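Long-range contact in CRISPR-associated endonuclease C2c1 (Alicyclobacillus acidoterrestris, PDB 5U31), which is an RNA-guided CRISPR endonuclease that recognises a PAM sequence in invading DNA and cleaves the target through its RuvC nuclease domain: residues N48-Q60 against N373-D385. The protein carries 3 engineered substitutions. Sequence-based numbering, arbitrary orientation.
Sequences NLYRRSPNGDGEQ and NHAKMFATFTLPD. With nucleotides of chain B.
Gln60 and Phe378 join a two-stranded antiparallel beta-hairpin, 49-52 with 60-64, to the extended chain that follows helix 358-374 in the REC1 domain, a worked example of a loop whose backbone is shared between protein and nucleic acid. Gln60 can be followed outward. Its CB points toward 373-385, CG sits between the backbone N and the carbonyl carbon (chi1 40°), and the extended remainder carries the amide across Lys376 and Thr380. CD of Gln60 lies 3.4 Å from Phe378 O; OE1 rests against the methyl CG2 of Thr380; NE2 passes Lys376 CB and donates to Phe378 O, the acceptor lying close to the amide plane. Tyr50 contributes twice. Tyr50 O accepts a nearly straight hydrogen bond from Phe381 N at 2.7 Å, and the Tyr50 ring lies almost parallel to that of Phe378 (8° between planes) but slid apart, Tyr50 CE2 over the rim of one Phe378 face and Tyr50 OH beside Phe378 CE2. On the neighbouring strand position, Leu49 CD1 makes a CH-pi contact over one face of Phe381, 3.9 Å from the ring centroid; Trp232 of helix 216-257 touches both residues. The same 373-385 chain also follows the RNA backbone of chain B: Lys376 N donates to OP1 of G100, and Thr380 N reaches OP1 of C99 at 2.9 Å with an N-H...O angle of 176°.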
loop_
_atom_site.group_PDB
_atom_site.type_symbol
_atom_site.label_atom_id
_atom_site.label_comp_id
_atom_site.label_asym_id
_atom_site.label_seq_id
_atom_site.Cartn_x
_atom_site.Cartn_y
_atom_site.Cartn_z
ATOM N N ASN A 48 11.500 12.636 28.285
ATOM C CA ASN A 48 10.053 12.782 28.172
ATOM C C ASN A 48 9.434 11.606 27.429
ATOM O O ASN A 48 9.993 11.104 26.452
ATOM C CB ASN A 48 9.695 14.083 27.451
ATOM C CG ASN A 48 9.993 15.312 28.278
ATOM O OD1 ASN A 48 10.185 15.228 29.489
ATOM N ND2 ASN A 48 10.026 16.463 27.629
ATOM N N LEU A 49 8.269 11.178 27.907
ATOM C CA LEU A 49 7.418 10.205 27.238
ATOM C C LEU A 49 6.178 10.925 26.721
ATOM O O LEU A 49 5.561 11.702 27.456
ATOM C CB LEU A 49 7.003 9.080 28.192
ATOM C CG LEU A 49 7.971 7.950 28.563
ATOM C CD1 LEU A 49 8.731 7.468 27.342
ATOM C CD2 LEU A 49 8.937 8.369 29.647
ATOM N N TYR A 50 5.808 10.670 25.468
ATOM C CA TYR A 50 4.621 11.282 24.885
ATOM C C TYR A 50 3.576 10.216 24.584
ATOM O O TYR A 50 3.914 9.086 24.218
ATOM C CB TYR A 50 4.967 12.062 23.613
ATOM C CG TYR A 50 5.913 13.212 23.859
ATOM C CD1 TYR A 50 5.437 14.488 24.136
ATOM C CD2 TYR A 50 7.282 13.019 23.825
ATOM C CE1 TYR A 50 6.302 15.537 24.367
ATOM C CE2 TYR A 50 8.156 14.059 24.059
ATOM C CZ TYR A 50 7.662 15.317 24.326
ATOM O OH TYR A 50 8.536 16.351 24.556
ATOM N N ARG A 51 2.303 10.582 24.742
ATOM C CA ARG A 51 1.188 9.670 24.527
ATOM C C ARG A 51 0.208 10.268 23.528
ATOM O O ARG A 51 0.304 11.438 23.146
ATOM C CB ARG A 51 0.456 9.350 25.836
ATOM C CG ARG A 51 -0.248 10.545 26.459
ATOM C CD ARG A 51 -1.086 10.136 27.661
ATOM N NE ARG A 51 -1.101 11.186 28.672
ATOM C CZ ARG A 51 -1.972 12.189 28.698
ATOM N NH1 ARG A 51 -1.900 13.104 29.653
ATOM N NH2 ARG A 51 -2.912 12.277 27.768
ATOM N N ARG A 52 -0.749 9.438 23.113
ATOM C CA ARG A 52 -1.804 9.882 22.210
ATOM C C ARG A 52 -2.697 10.903 22.904
ATOM O O ARG A 52 -3.167 10.677 24.024
ATOM C CB ARG A 52 -2.637 8.692 21.732
ATOM C CG ARG A 52 -1.973 7.847 20.656
ATOM C CD ARG A 52 -2.886 6.718 20.181
ATOM N NE ARG A 52 -2.942 5.597 21.118
ATOM C CZ ARG A 52 -3.901 5.412 22.022
ATOM N NH1 ARG A 52 -4.901 6.279 22.126
ATOM N NH2 ARG A 52 -3.860 4.357 22.824
ATOM N N SER A 53 -2.937 12.022 22.233
ATOM C CA SER A 53 -3.753 13.087 22.800
ATOM C C SER A 53 -5.226 12.700 22.760
ATOM O O SER A 53 -5.754 12.424 21.675
ATOM C CB SER A 53 -3.536 14.388 22.039
ATOM O OG SER A 53 -4.440 15.393 22.470
ATOM N N PRO A 54 -5.916 12.659 23.894
ATOM C CA PRO A 54 -7.372 12.524 23.872
ATOM C C PRO A 54 -8.022 13.872 23.583
ATOM O O PRO A 54 -7.361 14.910 23.514
ATOM C CB PRO A 54 -7.697 12.037 25.286
ATOM C CG PRO A 54 -6.635 12.666 26.125
ATOM C CD PRO A 54 -5.387 12.698 25.270
ATOM N N ASN A 55 -9.345 13.835 23.415
ATOM C CA ASN A 55 -10.138 15.032 23.126
ATOM C C ASN A 55 -9.639 15.731 21.861
ATOM O O ASN A 55 -9.591 16.960 21.784
ATOM C CB ASN A 55 -10.143 15.998 24.314
ATOM C CG ASN A 55 -10.324 15.290 25.646
ATOM O OD1 ASN A 55 -11.137 14.375 25.774
ATOM N ND2 ASN A 55 -9.558 15.711 26.647
ATOM N N GLY A 56 -9.260 14.938 20.862
ATOM C CA GLY A 56 -8.708 15.472 19.633
ATOM C C GLY A 56 -7.510 14.681 19.148
ATOM O O GLY A 56 -6.431 14.747 19.746
ATOM N N ASP A 57 -7.689 13.925 18.068
ATOM C CA ASP A 57 -6.623 13.103 17.507
ATOM C C ASP A 57 -5.785 13.945 16.552
ATOM O O ASP A 57 -6.317 14.540 15.607
ATOM C CB ASP A 57 -7.200 11.883 16.790
ATOM C CG ASP A 57 -6.148 11.113 16.007
ATOM O OD1 ASP A 57 -5.267 10.489 16.636
ATOM O OD2 ASP A 57 -6.207 11.131 14.760
ATOM N N GLY A 58 -4.479 13.991 16.798
ATOM C CA GLY A 58 -3.571 14.763 15.976
ATOM C C GLY A 58 -2.259 15.031 16.680
ATOM O O GLY A 58 -1.262 14.343 16.439
ATOM N N GLU A 59 -2.249 16.027 17.563
ATOM C CA GLU A 59 -1.058 16.333 18.335
ATOM C C GLU A 59 -0.856 15.279 19.424
ATOM O O GLU A 59 -1.593 14.294 19.528
ATOM C CB GLU A 59 -1.157 17.737 18.928
ATOM C CG GLU A 59 -1.071 18.853 17.894
ATOM C CD GLU A 59 -1.275 20.228 18.501
ATOM O OE1 GLU A 59 -1.847 20.363 19.582
ATOM O OE2 GLU A 59 -0.806 21.259 17.806
ATOM N N GLN A 60 0.168 15.491 20.246
ATOM C CA GLN A 60 0.511 14.565 21.312
ATOM C C GLN A 60 0.849 15.356 22.566
ATOM O O GLN A 60 1.286 16.508 22.495
ATOM C CB GLN A 60 1.678 13.653 20.897
ATOM C CG GLN A 60 2.765 14.378 20.116
ATOM C CD GLN A 60 3.759 13.438 19.458
ATOM O OE1 GLN A 60 3.518 12.235 19.350
ATOM N NE2 GLN A 60 4.888 13.989 19.011
ATOM N N ASN A 373 3.004 21.880 10.440
ATOM C CA ASN A 373 2.129 22.151 11.574
ATOM C C ASN A 373 1.573 20.874 12.184
ATOM O O ASN A 373 1.152 20.886 13.346
ATOM C CB ASN A 373 0.987 23.073 11.149
ATOM C CG ASN A 373 1.478 24.435 10.708
ATOM O OD1 ASN A 373 2.531 24.899 11.147
ATOM N ND2 ASN A 373 0.718 25.084 9.836
ATOM N N HIS A 374 1.564 19.777 11.436
ATOM C CA HIS A 374 1.078 18.507 11.943
ATOM C C HIS A 374 2.194 17.519 12.241
ATOM O O HIS A 374 1.940 16.508 12.907
ATOM C CB HIS A 374 0.089 17.890 10.945
ATOM C CG HIS A 374 -1.151 18.703 10.750
ATOM N ND1 HIS A 374 -2.069 18.439 9.756
ATOM C CD2 HIS A 374 -1.627 19.777 11.426
ATOM C CE1 HIS A 374 -3.055 19.315 9.827
ATOM N NE2 HIS A 374 -2.812 20.136 10.832
ATOM N N ALA A 375 3.414 17.792 11.790
ATOM C CA ALA A 375 4.506 16.850 11.977
ATOM C C ALA A 375 4.796 16.648 13.458
ATOM O O ALA A 375 4.818 17.598 14.246
ATOM C CB ALA A 375 5.760 17.342 11.252
ATOM N N LYS A 376 5.013 15.394 13.836
ATOM C CA LYS A 376 5.385 15.076 15.200
ATOM C C LYS A 376 6.888 15.244 15.380
ATOM O O LYS A 376 7.663 15.234 14.419
ATOM C CB LYS A 376 4.947 13.653 15.553
ATOM C CG LYS A 376 3.497 13.381 15.181
ATOM C CD LYS A 376 2.977 12.048 15.682
ATOM C CE LYS A 376 1.558 11.826 15.169
ATOM N NZ LYS A 376 0.889 10.642 15.772
HETATM N N MSE A 377 7.294 15.421 16.630
HETATM C CA MSE A 377 8.704 15.566 16.947
HETATM C C MSE A 377 9.181 14.372 17.752
HETATM O O MSE A 377 10.381 14.201 17.974
HETATM C CB MSE A 377 8.957 16.856 17.719
HETATM C CG MSE A 377 8.647 18.121 16.944
HETATM SE SE MSE A 377 8.811 19.695 18.083
HETATM C CE MSE A 377 6.918 20.063 18.392
ATOM N N PHE A 378 8.233 13.549 18.195
ATOM C CA PHE A 378 8.555 12.383 19.001
ATOM C C PHE A 378 7.547 11.281 18.713
ATOM O O PHE A 378 6.378 11.548 18.433
ATOM C CB PHE A 378 8.552 12.703 20.500
ATOM C CG PHE A 378 9.351 13.924 20.868
ATOM C CD1 PHE A 378 10.718 13.839 21.064
ATOM C CD2 PHE A 378 8.731 15.154 21.023
ATOM C CE1 PHE A 378 11.453 14.958 21.411
ATOM C CE2 PHE A 378 9.459 16.274 21.369
ATOM C CZ PHE A 378 10.823 16.177 21.562
ATOM N N ALA A 379 8.010 10.037 18.805
ATOM C CA ALA A 379 7.154 8.882 18.579
ATOM C C ALA A 379 6.422 8.525 19.866
ATOM O O ALA A 379 7.055 8.315 20.904
ATOM C CB ALA A 379 7.984 7.694 18.093
ATOM N N THR A 380 5.091 8.459 19.796
ATOM C CA THR A 380 4.299 8.150 20.981
ATOM C C THR A 380 4.764 6.842 21.617
ATOM O O THR A 380 5.226 5.921 20.938
ATOM C CB THR A 380 2.812 8.061 20.640
ATOM O OG1 THR A 380 2.586 6.959 19.754
ATOM C CG2 THR A 380 2.348 9.336 19.970
ATOM N N PHE A 381 4.656 6.784 22.940
ATOM C CA PHE A 381 5.125 5.662 23.741
ATOM C C PHE A 381 3.914 5.003 24.382
ATOM O O PHE A 381 3.144 5.669 25.079
ATOM C CB PHE A 381 6.119 6.135 24.805
ATOM C CG PHE A 381 6.537 5.064 25.776
ATOM C CD1 PHE A 381 7.513 4.144 25.432
ATOM C CD2 PHE A 381 5.962 4.984 27.034
ATOM C CE1 PHE A 381 7.896 3.155 26.318
ATOM C CE2 PHE A 381 6.345 3.997 27.925
ATOM C CZ PHE A 381 7.314 3.083 27.566
ATOM N N THR A 382 3.734 3.708 24.132
ATOM C CA THR A 382 2.579 2.980 24.645
ATOM C C THR A 382 3.038 1.662 25.243
ATOM O O THR A 382 3.596 0.816 24.535
ATOM C CB THR A 382 1.539 2.730 23.546
ATOM O OG1 THR A 382 2.139 2.001 22.471
ATOM C CG2 THR A 382 0.975 4.045 23.018
ATOM N N LEU A 383 2.795 1.488 26.540
ATOM C CA LEU A 383 3.107 0.234 27.207
ATOM C C LEU A 383 2.239 -0.894 26.648
ATOM O O LEU A 383 1.112 -0.659 26.204
ATOM C CB LEU A 383 2.868 0.350 28.714
ATOM C CG LEU A 383 3.742 1.209 29.632
ATOM C CD1 LEU A 383 5.209 0.966 29.343
ATOM C CD2 LEU A 383 3.408 2.687 29.509
ATOM N N PRO A 384 2.733 -2.133 26.672
ATOM C CA PRO A 384 1.869 -3.268 26.337
ATOM C C PRO A 384 0.759 -3.435 27.358
ATOM O O PRO A 384 0.885 -3.049 28.524
ATOM C CB PRO A 384 2.823 -4.465 26.371
ATOM C CG PRO A 384 3.879 -4.055 27.319
ATOM C CD PRO A 384 4.077 -2.579 27.071
ATOM N N ASP A 385 -0.341 -4.026 26.901
ATOM C CA ASP A 385 -1.481 -4.328 27.753
ATOM C C ASP A 385 -2.073 -5.661 27.325
ATOM O O ASP A 385 -2.106 -5.974 26.134
ATOM C CB ASP A 385 -2.548 -3.236 27.678
ATOM C CG ASP A 385 -3.796 -3.598 28.447
ATOM O OD1 ASP A 385 -3.772 -3.504 29.692
ATOM O OD2 ASP A 385 -4.794 -3.993 27.810
ATOM P P C B 99 3.676 7.915 16.171
ATOM O OP1 C B 99 3.843 8.991 17.180
ATOM O OP2 C B 99 2.332 7.336 15.929
ATOM O "O5'" C B 99 4.215 8.451 14.776
ATOM C "C5'" C B 99 5.576 8.817 14.631
ATOM C "C4'" C B 99 5.996 8.811 13.185
ATOM O "O4'" C B 99 5.983 7.457 12.669
ATOM C "C3'" C B 99 5.106 9.584 12.231
ATOM O "O3'" C B 99 5.389 10.972 12.255
ATOM C "C2'" C B 99 5.399 8.923 10.891
ATOM O "O2'" C B 99 6.617 9.421 10.357
ATOM C "C1'" C B 99 5.620 7.466 11.305
ATOM N N1 C B 99 4.418 6.616 11.132
ATOM C C2 C B 99 4.160 6.026 9.890
ATOM O O2 C B 99 4.932 6.246 8.946
ATOM N N3 C B 99 3.071 5.237 9.744
ATOM C C4 C B 99 2.265 5.016 10.783
ATOM N N4 C B 99 1.203 4.230 10.609
ATOM C C5 C B 99 2.512 5.592 12.059
ATOM C C6 C B 99 3.590 6.373 12.190
ATOM P P C B 98 1.737 2.991 18.837
ATOM O OP1 C B 98 1.399 3.990 19.878
ATOM O OP2 C B 98 0.625 2.380 18.062
ATOM O "O5'" C B 98 2.780 3.645 17.828
ATOM C "C5'" C B 98 3.989 4.201 18.313
ATOM C "C4'" C B 98 4.972 4.441 17.201
ATOM O "O4'" C B 98 5.212 3.215 16.466
ATOM C "C3'" C B 98 4.536 5.428 16.137
ATOM O "O3'" C B 98 4.728 6.766 16.555
ATOM C "C2'" C B 98 5.396 5.031 14.947
ATOM O "O2'" C B 98 6.711 5.544 15.086
ATOM C "C1'" C B 98 5.456 3.510 15.109
ATOM N N1 C B 98 4.436 2.820 14.289
ATOM C C2 C B 98 4.627 2.740 12.908
ATOM O O2 C B 98 5.640 3.247 12.405
ATOM N N3 C B 98 3.705 2.116 12.147
ATOM C C4 C B 98 2.632 1.580 12.717
ATOM N N4 C B 98 1.761 0.976 11.912
ATOM C C5 C B 98 2.410 1.639 14.123
ATOM C C6 C B 98 3.332 2.263 14.867
ATOM P P G B 100 4.394 12.026 11.561
ATOM O OP1 G B 100 4.911 13.398 11.821
ATOM O OP2 G B 100 3.003 11.673 11.946
ATOM O "O5'" G B 100 4.589 11.755 10.007
ATOM C "C5'" G B 100 3.493 11.796 9.109
ATOM C "C4'" G B 100 3.791 10.991 7.873
ATOM O "O4'" G B 100 3.767 9.579 8.197
ATOM C "C3'" G B 100 2.803 11.131 6.731
ATOM O "O3'" G B 100 3.071 12.278 5.945
ATOM C "C2'" G B 100 2.987 9.825 5.974
ATOM O "O2'" G B 100 4.160 9.887 5.176
ATOM C "C1'" G B 100 3.246 8.846 7.116
ATOM N N9 G B 100 2.029 8.147 7.575
ATOM C C8 G B 100 1.473 8.230 8.829
ATOM N N7 G B 100 0.409 7.492 8.980
ATOM C C5 G B 100 0.254 6.870 7.748
ATOM C C6 G B 100 -0.732 5.946 7.311
ATOM O O6 G B 100 -1.692 5.484 7.944
ATOM N N1 G B 100 -0.515 5.565 5.992
ATOM C C2 G B 100 0.515 6.009 5.199
ATOM N N2 G B 100 0.554 5.519 3.953
ATOM N N3 G B 100 1.441 6.867 5.595
ATOM C C4 G B 100 1.250 7.256 6.873
#